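Local coordinates for protein transcription initiation factor IIB (Methanocaldococcus vulcanius, PDB 5O9I) that probably excises itself from its precursor by protein splicing, as a mini-intein of the HINT fold that interrupts transcription factor IIB, at residues V99-D104 and G118-L123; I83-N88 and I155-K160; E54-D59 and N182-F187; S78-I83 and R92-H97. All coordinates share one frame; numbering follows the deposited sequence.

Contact 1 of 4, residues V99-D104 and G118-L123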
loop_
_atom_site.group_PDB
_atom_site.type_symbol
_atom_site.label_atom_id
_atom_site.label_comp_id
_atom_site.label_asym_id
_atom_site.label_seq_id
_atom_site.Cartn_x
_atom_site.Cartn_y
_atom_site.Cartn_z
ATOM N N VAL A 99 4.002 6.050 -4.008
ATOM C CA VAL A 99 2.813 6.576 -3.378
ATOM C C VAL A 99 2.282 7.648 -4.307
ATOM O O VAL A 99 2.615 7.622 -5.486
ATOM C CB VAL A 99 3.107 7.117 -1.970
ATOM C CG1 VAL A 99 3.800 6.048 -1.138
ATOM C CG2 VAL A 99 3.931 8.396 -2.015
ATOM N N PHE A 100 1.425 8.544 -3.835
ATOM C CA PHE A 100 0.851 9.537 -4.721
ATOM C C PHE A 100 1.068 10.913 -4.142
ATOM O O PHE A 100 1.172 11.069 -2.922
ATOM C CB PHE A 100 -0.642 9.339 -4.901
ATOM C CG PHE A 100 -1.019 8.169 -5.766
ATOM C CD1 PHE A 100 -1.131 6.877 -5.220
ATOM C CD2 PHE A 100 -1.325 8.345 -7.112
ATOM C CE1 PHE A 100 -1.513 5.801 -6.005
ATOM C CE2 PHE A 100 -1.735 7.267 -7.888
ATOM C CZ PHE A 100 -1.819 6.002 -7.348
ATOM N N THR A 101 1.110 11.901 -5.020
ATOM C CA THR A 101 1.191 13.273 -4.599
ATOM C C THR A 101 0.252 14.014 -5.512
ATOM O O THR A 101 -0.383 13.413 -6.378
ATOM C CB THR A 101 2.643 13.829 -4.661
ATOM O OG1 THR A 101 2.702 15.081 -3.986
ATOM C CG2 THR A 101 3.139 13.992 -6.128
ATOM N N VAL A 102 0.131 15.311 -5.288
ATOM C CA VAL A 102 -0.688 16.141 -6.147
ATOM C C VAL A 102 0.231 16.844 -7.111
ATOM O O VAL A 102 1.366 17.182 -6.759
ATOM C CB VAL A 102 -1.521 17.183 -5.382
ATOM C CG1 VAL A 102 -2.329 18.074 -6.337
ATOM C CG2 VAL A 102 -2.429 16.462 -4.399
ATOM N N LYS A 103 -0.236 17.003 -8.345
ATOM C CA LYS A 103 0.335 17.972 -9.187
ATOM C C LYS A 103 -0.668 18.358 -10.262
ATOM O O LYS A 103 -1.264 17.501 -10.911
ATOM C CB LYS A 103 1.650 17.465 -9.743
ATOM C CG LYS A 103 2.466 18.558 -10.385
ATOM C CD LYS A 103 3.105 19.578 -9.406
ATOM C CE LYS A 103 3.925 20.694 -10.117
ATOM N NZ LYS A 103 4.617 20.348 -11.416
ATOM N N ASP A 104 -0.904 19.672 -10.365
ATOM C CA ASP A 104 -1.905 20.265 -11.262
ATOM C C ASP A 104 -3.315 19.760 -10.947
ATOM O O ASP A 104 -4.148 19.512 -11.823
ATOM C CB ASP A 104 -1.509 20.086 -12.737
ATOM C CG ASP A 104 -0.234 20.877 -13.107
ATOM O OD1 ASP A 104 0.148 21.838 -12.369
ATOM O OD2 ASP A 104 0.385 20.535 -14.145
ATOM N N GLY A 118 7.882 18.047 3.340
ATOM C CA GLY A 118 6.996 19.144 2.908
ATOM C C GLY A 118 6.240 18.952 1.591
ATOM O O GLY A 118 5.430 19.809 1.201
ATOM N N ASP A 119 6.484 17.841 0.894
ATOM C CA ASP A 119 5.611 17.465 -0.190
ATOM C C ASP A 119 4.333 16.862 0.374
ATOM O O ASP A 119 4.266 16.372 1.528
ATOM C CB ASP A 119 6.255 16.536 -1.242
ATOM C CG ASP A 119 6.403 17.231 -2.661
ATOM O OD1 ASP A 119 7.196 18.195 -2.758
ATOM O OD2 ASP A 119 5.724 16.837 -3.653
ATOM N N ILE A 120 3.336 16.944 -0.502
ATOM C CA ILE A 120 1.993 16.617 -0.199
ATOM C C ILE A 120 1.799 15.178 -0.630
ATOM O O ILE A 120 2.103 14.828 -1.772
ATOM C CB ILE A 120 1.050 17.604 -0.901
ATOM C CG1 ILE A 120 0.824 18.800 0.043
ATOM C CG2 ILE A 120 -0.276 16.954 -1.311
ATOM C CD1 ILE A 120 0.510 20.109 -0.646
ATOM N N LEU A 121 1.313 14.363 0.310
ATOM C CA LEU A 121 0.959 12.976 0.046
ATOM C C LEU A 121 -0.504 12.770 0.182
ATOM O O LEU A 121 -1.167 13.494 0.895
ATOM C CB LEU A 121 1.673 12.058 1.015
ATOM C CG LEU A 121 3.162 11.883 0.752
ATOM C CD1 LEU A 121 3.658 10.698 1.573
ATOM C CD2 LEU A 121 3.483 11.693 -0.713
ATOM N N VAL A 122 -0.998 11.774 -0.534
ATOM C CA VAL A 122 -2.422 11.416 -0.545
ATOM C C VAL A 122 -2.644 10.286 0.473
ATOM O O VAL A 122 -1.902 9.286 0.486
ATOM C CB VAL A 122 -2.860 10.948 -1.941
ATOM C CG1 VAL A 122 -4.354 10.859 -1.977
ATOM C CG2 VAL A 122 -2.468 11.923 -3.015
ATOM N N LEU A 123 -3.624 10.479 1.340
ATOM C CA LEU A 123 -4.103 9.411 2.243
ATOM C C LEU A 123 -5.626 9.415 2.257
ATOM O O LEU A 123 -6.256 10.372 1.725
ATOM C CB LEU A 123 -3.602 9.585 3.695
ATOM C CG LEU A 123 -2.120 9.579 3.990
ATOM C CD1 LEU A 123 -1.431 10.918 3.717
ATOM C CD2 LEU A 123 -1.904 9.161 5.458
HETATM O O HOH W 1 0.281 8.922 -1.035
#

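Contact 2 of 4, residues I83-N88 and I155-K160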
loop_
_atom_site.group_PDB
_atom_site.type_symbol
_atom_site.label_atom_id
_atom_site.label_comp_id
_atom_site.label_asym_id
_atom_site.label_seq_id
_atom_site.Cartn_x
_atom_site.Cartn_y
_atom_site.Cartn_z
ATOM N N ILE A 83 7.782 6.864 6.622
ATOM C CA ILE A 83 7.328 8.203 6.276
ATOM C C ILE A 83 6.369 8.646 7.359
ATOM O O ILE A 83 5.441 7.894 7.690
ATOM C CB ILE A 83 6.604 8.246 4.952
ATOM C CG1 ILE A 83 7.454 7.529 3.913
ATOM C CG2 ILE A 83 6.336 9.707 4.567
ATOM C CD1 ILE A 83 6.933 7.604 2.487
ATOM N N VAL A 84 6.619 9.853 7.877
ATOM C CA VAL A 84 5.734 10.510 8.813
ATOM C C VAL A 84 5.134 11.759 8.180
ATOM O O VAL A 84 5.869 12.542 7.522
ATOM C CB VAL A 84 6.494 10.961 10.072
ATOM C CG1 VAL A 84 5.498 11.314 11.171
ATOM C CG2 VAL A 84 7.447 9.861 10.523
ATOM N N VAL A 85 3.820 11.937 8.378
ATOM C CA VAL A 85 3.126 13.153 7.931
ATOM C C VAL A 85 2.438 13.894 9.066
ATOM O O VAL A 85 2.214 13.337 10.172
ATOM C CB VAL A 85 2.073 12.888 6.802
ATOM C CG1 VAL A 85 2.768 12.475 5.496
ATOM C CG2 VAL A 85 1.013 11.873 7.217
ATOM N N GLU A 86 2.124 15.164 8.778
ATOM C CA GLU A 86 1.182 15.991 9.581
ATOM C C GLU A 86 0.153 15.129 10.308
ATOM O O GLU A 86 -0.638 14.486 9.674
ATOM C CB GLU A 86 0.472 16.987 8.644
ATOM C CG GLU A 86 0.025 18.325 9.252
ATOM C CD GLU A 86 0.109 19.470 8.247
ATOM O OE1 GLU A 86 -0.410 19.269 7.127
ATOM O OE2 GLU A 86 0.688 20.545 8.569
ATOM N N GLY A 87 0.190 15.095 11.636
ATOM C CA GLY A 87 -0.677 14.195 12.439
ATOM C C GLY A 87 0.068 12.983 12.986
ATOM O O GLY A 87 -0.514 12.156 13.713
ATOM N N ASN A 88 1.350 12.874 12.629
ATOM C CA ASN A 88 2.205 11.810 13.118
ATOM C C ASN A 88 1.701 10.431 12.640
ATOM O O ASN A 88 1.813 9.428 13.358
ATOM C CB ASN A 88 2.307 11.902 14.659
ATOM C CG ASN A 88 3.680 11.531 15.200
ATOM O OD1 ASN A 88 4.637 11.313 14.472
ATOM N ND2 ASN A 88 3.769 11.453 16.501
ATOM N N ILE A 155 -7.360 12.855 1.768
ATOM C CA ILE A 155 -6.813 13.995 2.380
ATOM C C ILE A 155 -5.360 14.120 1.879
ATOM O O ILE A 155 -4.736 13.096 1.495
ATOM C CB ILE A 155 -6.846 13.924 3.907
ATOM C CG1 ILE A 155 -6.159 12.670 4.415
ATOM C CG2 ILE A 155 -8.295 13.975 4.362
ATOM C CD1 ILE A 155 -6.025 12.692 5.913
ATOM N N PHE A 156 -4.827 15.366 1.925
ATOM C CA PHE A 156 -3.531 15.692 1.435
ATOM C C PHE A 156 -2.735 16.260 2.604
ATOM O O PHE A 156 -3.120 17.260 3.174
ATOM C CB PHE A 156 -3.692 16.699 0.295
ATOM C CG PHE A 156 -4.703 16.273 -0.711
ATOM C CD1 PHE A 156 -4.399 15.284 -1.622
ATOM C CD2 PHE A 156 -5.977 16.767 -0.657
ATOM C CE1 PHE A 156 -5.349 14.788 -2.497
ATOM C CE2 PHE A 156 -6.964 16.288 -1.513
ATOM C CZ PHE A 156 -6.645 15.270 -2.455
ATOM N N LEU A 157 -1.636 15.603 2.984
ATOM C CA LEU A 157 -0.891 15.950 4.164
ATOM C C LEU A 157 0.563 16.080 3.800
ATOM O O LEU A 157 1.014 15.436 2.827
ATOM C CB LEU A 157 -1.078 14.868 5.238
ATOM C CG LEU A 157 -2.471 14.784 5.902
ATOM C CD1 LEU A 157 -2.480 13.766 7.020
ATOM C CD2 LEU A 157 -3.004 16.130 6.428
ATOM N N LYS A 158 1.306 16.862 4.589
ATOM C CA LYS A 158 2.696 17.178 4.219
ATOM C C LYS A 158 3.584 16.242 5.000
ATOM O O LYS A 158 3.236 15.859 6.125
ATOM C CB LYS A 158 3.100 18.632 4.503
ATOM C CG LYS A 158 1.983 19.669 4.698
ATOM C CD LYS A 158 2.513 20.968 5.360
ATOM C CE LYS A 158 2.611 22.167 4.385
ATOM N NZ LYS A 158 3.223 21.815 3.059
ATOM N N ILE A 159 4.749 15.969 4.448
ATOM C CA ILE A 159 5.666 15.034 5.061
ATOM C C ILE A 159 6.455 15.727 6.172
ATOM O O ILE A 159 7.073 16.755 5.937
ATOM C CB ILE A 159 6.642 14.472 4.011
ATOM C CG1 ILE A 159 5.879 13.789 2.892
ATOM C CG2 ILE A 159 7.651 13.528 4.679
ATOM C CD1 ILE A 159 6.487 13.911 1.525
ATOM N N LYS A 160 6.437 15.131 7.365
ATOM C CA LYS A 160 7.067 15.698 8.549
ATOM C C LYS A 160 8.539 15.311 8.496
ATOM O O LYS A 160 9.411 16.178 8.423
ATOM C CB LYS A 160 6.380 15.160 9.808
ATOM C CG LYS A 160 6.723 15.925 11.079
ATOM C CD LYS A 160 5.542 16.676 11.684
ATOM C CE LYS A 160 4.627 15.726 12.469
ATOM N NZ LYS A 160 3.384 16.366 13.005
#

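Contact 3 of 4, residues E54-D59 and N182-F187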
loop_
_atom_site.group_PDB
_atom_site.type_symbol
_atom_site.label_atom_id
_atom_site.label_comp_id
_atom_site.label_asym_id
_atom_site.label_seq_id
_atom_site.Cartn_x
_atom_site.Cartn_y
_atom_site.Cartn_z
ATOM N N GLU A 54 -10.383 -9.075 -1.128
ATOM C CA GLU A 54 -10.464 -7.762 -1.719
ATOM C C GLU A 54 -9.900 -6.727 -0.825
ATOM O O GLU A 54 -9.889 -6.884 0.378
ATOM C CB GLU A 54 -11.901 -7.382 -1.971
ATOM C CG GLU A 54 -12.596 -8.298 -2.940
ATOM C CD GLU A 54 -14.030 -7.917 -3.094
ATOM O OE1 GLU A 54 -14.818 -8.296 -2.203
ATOM O OE2 GLU A 54 -14.357 -7.238 -4.087
ATOM N N VAL A 55 -9.523 -5.614 -1.440
ATOM C CA VAL A 55 -8.850 -4.547 -0.779
ATOM C C VAL A 55 -9.481 -3.235 -1.199
ATOM O O VAL A 55 -10.117 -3.161 -2.228
ATOM C CB VAL A 55 -7.362 -4.717 -1.137
ATOM C CG1 VAL A 55 -6.805 -3.685 -2.073
ATOM C CG2 VAL A 55 -6.545 -4.910 0.123
ATOM N N ILE A 56 -9.302 -2.212 -0.398
ATOM C CA ILE A 56 -9.806 -0.888 -0.737
ATOM C C ILE A 56 -8.851 -0.122 -1.667
ATOM O O ILE A 56 -7.660 0.049 -1.365
ATOM C CB ILE A 56 -10.060 -0.048 0.558
ATOM C CG1 ILE A 56 -11.061 -0.764 1.467
ATOM C CG2 ILE A 56 -10.694 1.275 0.245
ATOM C CD1 ILE A 56 -10.811 -0.422 2.912
ATOM N N ALA A 57 -9.424 0.322 -2.799
ATOM C CA ALA A 57 -8.704 1.044 -3.849
ATOM C C ALA A 57 -9.561 2.139 -4.340
ATOM O O ALA A 57 -10.761 2.046 -4.268
ATOM C CB ALA A 57 -8.414 0.141 -4.989
ATOM N N PHE A 58 -8.953 3.202 -4.838
ATOM C CA PHE A 58 -9.741 4.271 -5.388
ATOM C C PHE A 58 -9.997 4.067 -6.843
ATOM O O PHE A 58 -9.157 3.542 -7.552
ATOM C CB PHE A 58 -9.090 5.595 -5.138
ATOM C CG PHE A 58 -7.882 5.885 -5.994
ATOM C CD1 PHE A 58 -8.028 6.362 -7.333
ATOM C CD2 PHE A 58 -6.634 5.829 -5.467
ATOM C CE1 PHE A 58 -6.937 6.660 -8.113
ATOM C CE2 PHE A 58 -5.550 6.213 -6.203
ATOM C CZ PHE A 58 -5.701 6.579 -7.554
ATOM N N ASP A 59 -11.138 4.569 -7.275
ATOM C CA ASP A 59 -11.661 4.423 -8.595
ATOM C C ASP A 59 -11.364 5.702 -9.368
ATOM O O ASP A 59 -10.712 6.618 -8.879
ATOM C CB ASP A 59 -13.154 4.033 -8.533
ATOM C CG ASP A 59 -14.102 5.165 -8.055
ATOM O OD1 ASP A 59 -13.698 6.351 -7.977
ATOM O OD2 ASP A 59 -15.328 4.952 -7.831
ATOM N N ASN A 182 -3.967 0.454 -7.418
ATOM C CA ASN A 182 -3.664 1.068 -6.143
ATOM C C ASN A 182 -4.347 0.318 -5.002
ATOM O O ASN A 182 -5.196 -0.542 -5.202
ATOM C CB ASN A 182 -4.093 2.550 -6.172
ATOM C CG ASN A 182 -5.590 2.705 -6.100
ATOM O OD1 ASN A 182 -6.186 2.550 -5.025
ATOM N ND2 ASN A 182 -6.227 2.988 -7.238
ATOM N N PHE A 183 -3.964 0.677 -3.790
ATOM C CA PHE A 183 -4.667 0.252 -2.602
ATOM C C PHE A 183 -4.103 0.977 -1.413
ATOM O O PHE A 183 -3.069 1.594 -1.472
ATOM C CB PHE A 183 -4.511 -1.213 -2.366
ATOM C CG PHE A 183 -3.101 -1.604 -2.001
ATOM C CD1 PHE A 183 -2.141 -1.788 -2.991
ATOM C CD2 PHE A 183 -2.738 -1.812 -0.680
ATOM C CE1 PHE A 183 -0.833 -2.151 -2.688
ATOM C CE2 PHE A 183 -1.429 -2.174 -0.356
ATOM C CZ PHE A 183 -0.465 -2.342 -1.367
ATOM N N ILE A 184 -4.784 0.872 -0.312
ATOM C CA ILE A 184 -4.323 1.607 0.839
ATOM C C ILE A 184 -3.879 0.669 1.885
ATOM O O ILE A 184 -4.346 -0.465 1.982
ATOM C CB ILE A 184 -5.402 2.541 1.382
ATOM C CG1 ILE A 184 -6.479 1.728 2.073
ATOM C CG2 ILE A 184 -5.980 3.371 0.217
ATOM C CD1 ILE A 184 -7.684 2.477 2.363
ATOM N N ALA A 185 -2.977 1.182 2.685
ATOM C CA ALA A 185 -2.422 0.400 3.775
ATOM C C ALA A 185 -1.846 1.373 4.799
ATOM O O ALA A 185 -1.632 2.548 4.484
ATOM C CB ALA A 185 -1.348 -0.532 3.235
ATOM N N GLY A 186 -1.626 0.884 6.016
ATOM C CA GLY A 186 -1.055 1.723 7.083
ATOM C C GLY A 186 -2.184 2.224 7.952
ATOM O O GLY A 186 -3.323 2.275 7.516
ATOM N N PHE A 187 -1.884 2.563 9.198
ATOM C CA PHE A 187 -2.923 3.022 10.071
ATOM C C PHE A 187 -3.629 4.242 9.481
ATOM O O PHE A 187 -4.894 4.267 9.446
ATOM C CB PHE A 187 -2.421 3.246 11.497
ATOM C CG PHE A 187 -2.252 1.955 12.269
ATOM C CD1 PHE A 187 -3.364 1.183 12.624
ATOM C CD2 PHE A 187 -1.007 1.497 12.609
ATOM C CE1 PHE A 187 -3.222 -0.020 13.315
ATOM C CE2 PHE A 187 -0.862 0.293 13.344
ATOM C CZ PHE A 187 -1.967 -0.472 13.683
#

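Contact 4 of 4, residues S78-I83 and R92-H97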
loop_
_atom_site.group_PDB
_atom_site.type_symbol
_atom_site.label_atom_id
_atom_site.label_comp_id
_atom_site.label_asym_id
_atom_site.label_seq_id
_atom_site.Cartn_x
_atom_site.Cartn_y
_atom_site.Cartn_z
ATOM N N SER A 78 16.612 -5.495 2.857
ATOM C CA SER A 78 17.535 -5.073 3.931
ATOM C C SER A 78 17.157 -3.724 4.520
ATOM O O SER A 78 17.389 -3.478 5.719
ATOM C CB SER A 78 18.989 -5.040 3.416
ATOM O OG SER A 78 19.303 -3.854 2.685
ATOM N N GLU A 79 16.569 -2.864 3.681
ATOM C CA GLU A 79 16.161 -1.530 4.080
ATOM C C GLU A 79 14.641 -1.324 3.992
ATOM O O GLU A 79 13.930 -2.150 3.455
ATOM C CB GLU A 79 16.928 -0.499 3.249
ATOM C CG GLU A 79 18.372 -0.341 3.700
ATOM C CD GLU A 79 18.938 1.048 3.463
ATOM O OE1 GLU A 79 18.687 1.622 2.364
ATOM O OE2 GLU A 79 19.655 1.551 4.370
ATOM N N MET A 80 14.179 -0.226 4.589
ATOM C CA MET A 80 12.788 0.239 4.525
ATOM C C MET A 80 12.784 1.718 4.928
ATOM O O MET A 80 13.557 2.102 5.797
ATOM C CB MET A 80 11.901 -0.584 5.476
ATOM C CG MET A 80 10.423 -0.652 5.111
ATOM S SD MET A 80 9.866 -2.211 4.399
ATOM C CE MET A 80 10.204 -1.957 2.638
ATOM N N PHE A 81 11.935 2.539 4.302
ATOM C CA PHE A 81 11.744 3.943 4.709
ATOM C C PHE A 81 10.498 4.051 5.576
ATOM O O PHE A 81 9.482 3.440 5.290
ATOM C CB PHE A 81 11.579 4.885 3.514
ATOM C CG PHE A 81 12.749 4.914 2.538
ATOM C CD1 PHE A 81 13.956 4.249 2.783
ATOM C CD2 PHE A 81 12.630 5.622 1.349
ATOM C CE1 PHE A 81 14.990 4.299 1.847
ATOM C CE2 PHE A 81 13.669 5.706 0.427
ATOM C CZ PHE A 81 14.839 5.030 0.661
ATOM N N GLU A 82 10.579 4.817 6.653
ATOM C CA GLU A 82 9.392 5.216 7.382
ATOM C C GLU A 82 9.044 6.630 6.953
ATOM O O GLU A 82 9.910 7.487 6.911
ATOM C CB GLU A 82 9.624 5.172 8.875
ATOM C CG GLU A 82 8.338 5.335 9.662
ATOM C CD GLU A 82 8.513 5.204 11.146
ATOM O OE1 GLU A 82 9.475 5.803 11.690
ATOM O OE2 GLU A 82 7.680 4.496 11.758
ATOM N N ILE A 83 7.782 6.864 6.622
ATOM C CA ILE A 83 7.328 8.203 6.276
ATOM C C ILE A 83 6.369 8.646 7.359
ATOM O O ILE A 83 5.441 7.894 7.690
ATOM C CB ILE A 83 6.604 8.246 4.952
ATOM C CG1 ILE A 83 7.454 7.529 3.913
ATOM C CG2 ILE A 83 6.336 9.707 4.567
ATOM C CD1 ILE A 83 6.933 7.604 2.487
ATOM N N ARG A 92 5.689 2.243 6.660
ATOM C CA ARG A 92 7.032 1.844 6.259
ATOM C C ARG A 92 6.988 1.158 4.898
ATOM O O ARG A 92 6.287 0.162 4.730
ATOM C CB ARG A 92 7.655 0.897 7.274
ATOM C CG ARG A 92 7.593 1.365 8.732
ATOM C CD ARG A 92 8.891 1.153 9.480
ATOM N NE ARG A 92 8.664 0.434 10.751
ATOM C CZ ARG A 92 9.433 -0.551 11.250
ATOM N NH1 ARG A 92 10.527 -1.000 10.609
ATOM N NH2 ARG A 92 9.083 -1.117 12.405
ATOM N N VAL A 93 7.761 1.667 3.953
ATOM C CA VAL A 93 7.764 1.116 2.608
ATOM C C VAL A 93 9.135 1.160 1.925
ATOM O O VAL A 93 10.058 1.797 2.399
ATOM C CB VAL A 93 6.745 1.858 1.727
ATOM C CG1 VAL A 93 5.344 1.368 2.001
ATOM C CG2 VAL A 93 6.833 3.363 1.954
ATOM N N THR A 94 9.227 0.460 0.804
ATOM C CA THR A 94 10.428 0.393 -0.018
ATOM C C THR A 94 10.588 1.749 -0.728
ATOM O O THR A 94 9.604 2.352 -1.206
ATOM C CB THR A 94 10.283 -0.793 -1.014
ATOM O OG1 THR A 94 10.524 -2.021 -0.328
ATOM C CG2 THR A 94 11.189 -0.719 -2.154
ATOM N N GLY A 95 11.821 2.240 -0.778
ATOM C CA GLY A 95 12.138 3.500 -1.464
ATOM C C GLY A 95 11.913 3.507 -2.961
ATOM O O GLY A 95 11.672 4.554 -3.542
ATOM N N SER A 96 12.035 2.344 -3.583
ATOM C CA SER A 96 11.715 2.170 -5.011
ATOM C C SER A 96 10.231 2.255 -5.351
ATOM O O SER A 96 9.893 2.695 -6.437
ATOM C CB SER A 96 12.178 0.802 -5.505
ATOM O OG SER A 96 11.223 -0.197 -5.136
ATOM N N HIS A 97 9.368 1.797 -4.432
ATOM C CA HIS A 97 7.916 1.695 -4.660
ATOM C C HIS A 97 7.313 3.106 -4.656
ATOM O O HIS A 97 8.014 4.067 -4.383
ATOM C CB HIS A 97 7.298 0.790 -3.574
ATOM C CG HIS A 97 5.864 0.416 -3.808
ATOM N ND1 HIS A 97 4.825 0.967 -3.088
ATOM C CD2 HIS A 97 5.294 -0.437 -4.698
ATOM C CE1 HIS A 97 3.679 0.483 -3.531
ATOM N NE2 HIS A 97 3.934 -0.379 -4.498
#

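Contact 1 of 4, residues V99-D104 and G118-L123
Phe100 and Val122 meet at the apolar centre, where Val122 CG2 packs against Phe100 CB at 3.7 Å while the Phe100 ring leads away toward Phe58 and His193. Small aliphatic contacts extend this centre along the strands. Val99 CG2 touches Leu121 CD2 (3.6 Å), and toward the more open end Val102 CG2 meets Ile120 CG2 (3.8 Å), with Phe156 touching both residues. The two strands run 121° apart and share little regular pairing: Val122 N gives a weak hydrogen bond to Phe100 O (3.3 Å), and a water accepts from Phe100 N and donates to Val122 O (2.7 Å). Further out, Thr101 carries OG1 anti to its own backbone N (chi1 -168°), which turns the hydroxyl onto Ile120 O. The modelled separation of 2.3 Å from Thr101 OG1 to Ile120 O is too short to be trusted, so the bond is doubtful in detail. At the polar edge Asp119 OD2 lies 3.5 Å from Thr101 OG1, while its OD1 is tied to Arg116 by a salt bridge. The chemistry implies that two separately paired strands, 98-103 on 106-111 and 120-124 on 154-162, are joined chiefly by aliphatic packing, supplemented by one weak backbone bond and a water.

Contact 2 of 4, residues I83-N88 and I155-K160
Val85 and Ile159 form an antiparallel non-hydrogen-bonded pair, their CA atoms 4.3 Å apart and their side chains diverging. A backbone hydrogen bond flanks the pair at each end: Glu86 N gives to Lys158 O (3.0 Å, 162° at the hydrogen), and Lys160 N gives to Val84 O at 2.7 Å. Packing is tight along this paired backbone, where Val85 CB sits 3.3 Å from Lys158 O. Ile159 CG2, anti to its backbone N, makes a buried contact with Ile83 CG2, and Leu115 and Leu121 touch both isoleucines from the interior. Val85 CG2 meets Leu157 CD1 with the two side chains crossing at about a right angle, and the same methyl, Leu157 CD1, comes within 3.3 Å of Glu86 O.

The turn side is looser and exposed. Glu86 and Lys158 lie alongside each other and point the same way, but they touch through the chain rather than the charges: Glu86 OE1 rests 3.4 Å from Lys158 CG, whereas Lys158 NZ is 6.0 Å from Glu86 OE1. Lys160, bent at chi2 and chi3, folds back so that NZ hangs 3.7 Å from Gly87 N, over the tight turn of the 81-85/89-93 hairpin. Backbone pairing and aliphatic side chains thus fix strand 81-85 onto strand 154-162, while the acidic and basic groups on the solvent side are near enough only for a modest, probably solvent-screened attraction.

Contact 3 of 4, residues E54-D59 and N182-F187
Asn182 has by far the most surface buried here, and its amide is gripped by Phe58. OD1 accepts the Phe58 backbone N-H at 2.8 Å, in the carbonyl plane on a lone pair, while Asn182 ND2 gives to Phe58 O at 3.0 Å with a nearly straight 168° at the hydrogen. Together these two bonds let a side-chain amide do the work of a neighbouring strand's backbone. They also fix its rotation, with ND2 making a further weak bond to Ala180 O. CG of Asn182 sits between its backbone N and carbonyl carbon (chi1 74°), and the amide lies flat over one face of the Phe58 ring, the planes 13° apart and ND2 3.3 Å above the ring centre.

Ile56 and Ile184 carry the other half. Ile184 N gives a hydrogen bond to Ile56 O at 3.2 Å, the same carbonyl receiving a CA-H contact from Phe183. Beside it Ile184 CD1 packs on Ile56 CG2 (3.9 Å), and Phe64 touches both isoleucines. Val55 CG1 presses on Phe183 CB at 3.4 Å on the way toward the N-terminal end of strand 53-58. That strand runs between 11-16 and 64-68 in its own sheet, whereas 182-185 pairs with 190-193, whose Val191 touches Phe58 and Ile184; Phe100 and Phe154 meet the Phe58 ring edge-to-face.

Contact 4 of 4, residues S78-I83 and R92-H97
Phe81 and Val93 are the hydrogen-bonded pair of the beta hairpin formed by strands 81-85 and 89-93, within the HINT fold. Phe81 N gives to Val93 O at 2.8 Å (163° at the hydrogen), and Val93 N gives back to Phe81 O at 2.8 Å. The next pair, Glu82 with Arg92, is non-hydrogen-bonded. Its side chains share a face and touch through their aliphatic parts, but Glu82 OE2 stays 4.3 Å from Arg92 NE, well out of the guanidinium plane, so at most a general attraction is likely; Glu82 OE2 also has a long, weak ion pair with Lys90. Where the chain leaves the hairpin, Gly95 N lies over one face of the Phe81 ring, offset toward its rim, and Phe81 CE2 is 3.3 Å from Gly95 CA, a closeness that the lack of a side chain permits.

Outside these residues, Thr94 bonds through its backbone to Ala5 and Gly95 to Asp113, while Glu10 OE2 accepts Arg92 N. Thr94 to His97 match the TxxH signature of intein block B, and a backbone bond from His97 N to Thr94 O closes the turn. Met80, which touches Ala172 and Asp7, bends at chi2 and chi3 across the Val93 backbone toward Thr94, its CG 3.7 Å from Val93 O.

In the fold
Followed from the N terminus, the chain enters contact 3 at 54-59, and that loop closes only at 182-187, so all the other contacts fall within it. Contact 4 opens at 78-83 and contact 2 at 83-88, sharing Ile83. Contact 4 closes first, at 92-97, whereas contact 2 waits for 155-160, so the two cross. Contact 1, from 99-104 to 118-123, follows contact 4 in series and is wholly enclosed by contact 2. Contacts 2 and 4 build the sheet that strand 120-124 completes; contact 1 joins hairpin 98-103/106-111 to it. Phe100 then touches Phe58 and Asn182, linking contact 1 to contact 3, the contact nearest the chain's centre.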